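Local coordinates for putative uncharacterized protein (Ustilago maydis, PDB 4GNX) that probably serves as the small, OB-fold subunit of the trimeric replication protein A complex, which binds single-stranded DNA, at residues V91-T94 / L95-N98. Numbering follows the deposited sequence.
Sequences VDLT and LVEN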
ATOM      1  N   VAL A  91     -11.823  -0.277 -16.088  1.00 45.95           N
ATOM      2  CA  VAL A  91     -10.952  -1.408 -15.712  1.00 41.90           C
ATOM      3  C   VAL A  91      -9.493  -1.064 -15.997  1.00 42.37           C
ATOM      4  O   VAL A  91      -9.204  -0.519 -17.052  1.00 45.06           O
ATOM      5  CB  VAL A  91     -11.304  -2.661 -16.546  1.00 38.98           C
ATOM      6  CG1 VAL A  91     -10.190  -3.680 -16.501  1.00 36.10           C
ATOM      7  CG2 VAL A  91     -12.602  -3.302 -16.083  1.00 38.44           C
ATOM      8  N   ASP A  92      -8.581  -1.356 -15.073  1.00 41.40           N
ATOM      9  CA  ASP A  92      -7.156  -1.081 -15.266  1.00 42.93           C
ATOM     10  C   ASP A  92      -6.423  -2.330 -15.701  1.00 39.65           C
ATOM     11  O   ASP A  92      -6.049  -3.158 -14.869  1.00 37.97           O
ATOM     12  CB  ASP A  92      -6.509  -0.568 -13.978  1.00 46.51           C
ATOM     13  CG  ASP A  92      -5.003  -0.278 -14.145  1.00 50.32           C
ATOM     14  OD1 ASP A  92      -4.410  -0.790 -15.132  1.00 51.23           O
ATOM     15  OD2 ASP A  92      -4.415   0.460 -13.298  1.00 52.69           O
ATOM     16  N   LEU A  93      -6.166  -2.431 -16.999  1.00 39.83           N
ATOM     17  CA  LEU A  93      -5.554  -3.622 -17.598  1.00 37.37           C
ATOM     18  C   LEU A  93      -4.144  -3.974 -17.115  1.00 37.02           C
ATOM     19  O   LEU A  93      -3.827  -5.154 -16.993  1.00 35.47           O
ATOM     20  CB  LEU A  93      -5.597  -3.531 -19.126  1.00 38.31           C
ATOM     21  CG  LEU A  93      -6.553  -4.493 -19.847  1.00 36.40           C
ATOM     22  CD1 LEU A  93      -7.766  -4.915 -19.022  1.00 34.38           C
ATOM     23  CD2 LEU A  93      -6.998  -3.923 -21.185  1.00 38.80           C
ATOM     24  N   THR A  94      -3.322  -2.965 -16.828  1.00 38.80           N
ATOM     25  CA  THR A  94      -2.007  -3.194 -16.264  1.00 39.15           C
ATOM     26  C   THR A  94      -2.132  -3.839 -14.885  1.00 37.45           C
ATOM     27  O   THR A  94      -1.401  -4.785 -14.557  1.00 36.18           O
ATOM     28  CB  THR A  94      -1.211  -1.887 -16.145  1.00 42.96           C
ATOM     29  OG1 THR A  94      -1.127  -1.259 -17.424  1.00 45.67           O
ATOM     30  CG2 THR A  94       0.187  -2.152 -15.650  1.00 43.55           C
ATOM     31  N   LEU A  95      -3.065  -3.342 -14.076  1.00 37.78           N
ATOM     32  CA  LEU A  95      -3.329  -3.985 -12.806  1.00 36.44           C
ATOM     33  C   LEU A  95      -3.642  -5.438 -13.070  1.00 34.51           C
ATOM     34  O   LEU A  95      -3.104  -6.323 -12.399  1.00 34.17           O
ATOM     35  CB  LEU A  95      -4.496  -3.329 -12.068  1.00 36.82           C
ATOM     36  CG  LEU A  95      -4.899  -3.964 -10.723  1.00 34.71           C
ATOM     37  CD1 LEU A  95      -3.706  -4.534  -9.969  1.00 33.82           C
ATOM     38  CD2 LEU A  95      -5.620  -2.926  -9.873  1.00 37.11           C
ATOM     39  N   VAL A  96      -4.493  -5.679 -14.061  1.00 34.19           N
ATOM     40  CA  VAL A  96      -4.942  -7.024 -14.340  1.00 33.51           C
ATOM     41  C   VAL A  96      -3.771  -7.937 -14.719  1.00 34.00           C
ATOM     42  O   VAL A  96      -3.725  -9.102 -14.279  1.00 32.16           O
ATOM     43  CB  VAL A  96      -6.033  -7.056 -15.431  1.00 34.01           C
ATOM     44  CG1 VAL A  96      -6.342  -8.498 -15.823  1.00 31.53           C
ATOM     45  CG2 VAL A  96      -7.292  -6.358 -14.929  1.00 34.29           C
ATOM     46  N   GLU A  97      -2.827  -7.412 -15.502  1.00 36.08           N
ATOM     47  CA  GLU A  97      -1.755  -8.249 -15.990  1.00 38.43           C
ATOM     48  C   GLU A  97      -0.983  -8.781 -14.801  1.00 37.82           C
ATOM     49  O   GLU A  97      -0.649  -9.975 -14.728  1.00 37.69           O
ATOM     50  CB  GLU A  97      -0.858  -7.496 -16.962  1.00 44.76           C
ATOM     51  CG  GLU A  97       0.322  -8.301 -17.513  1.00 50.61           C
ATOM     52  CD  GLU A  97      -0.052  -9.661 -18.119  1.00 53.59           C
ATOM     53  OE1 GLU A  97      -1.159  -9.797 -18.699  1.00 53.88           O
ATOM     54  OE2 GLU A  97       0.780 -10.604 -18.021  1.00 55.22           O
ATOM     55  N   ASN A  98      -0.774  -7.893 -13.836  1.00 36.89           N
ATOM     56  CA  ASN A  98      -0.006  -8.194 -12.664  1.00 34.76           C
ATOM     57  C   ASN A  98      -0.669  -9.204 -11.759  1.00 32.54           C
ATOM     58  O   ASN A  98      -0.013 -10.072 -11.168  1.00 32.26           O
ATOM     59  CB  ASN A  98       0.264  -6.911 -11.927  1.00 36.05           C
ATOM     60  CG  ASN A  98       1.438  -6.163 -12.512  1.00 39.58           C
ATOM     61  OD1 ASN A  98       2.582  -6.599 -12.387  1.00 41.15           O
ATOM     62  ND2 ASN A  98       1.167  -5.039 -13.163  1.00 41.27           N
TER
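An aspartate N-cap begins helix 93-104, near the C-terminus of this OB-fold subunit, D92 accepting from L95 across the first turn. Chi1 near 180° turns the D92 carboxylate back over the helix start, and OD1 takes the amide N of L95 at 3.1 Å in a nearly straight bond (171° at the hydrogen). The N-H arrives from above the carboxylate plane, while CG of D92 rests 3.7 Å from CB of L95, the two side chains crossing at about a right angle. The i to i+4 hydrogen bonds V96 N to D92 O (3.1 Å) and E97 N to L93 O (2.9 Å) carry the helix on. T94 O is gripped twice by N98, through its backbone N at 3.3 Å and through ND2 at 2.9 Å, from opposite faces of the carbonyl plane. CG2 of V96 meets CG1 of V91 at 4.2 Å and, more loosely, CD1 of L93. V91 and L93 pack on F60 of strand 60-68, and E97 OE1 is hydrogen-bonded to S40 OG. L95 packs on A430 of one neighbouring subunit and on L125 of another, consistent with a helix built into the trimer interface; N98 OD1 is hydrogen-bonded to R441 NH2 of the former subunit.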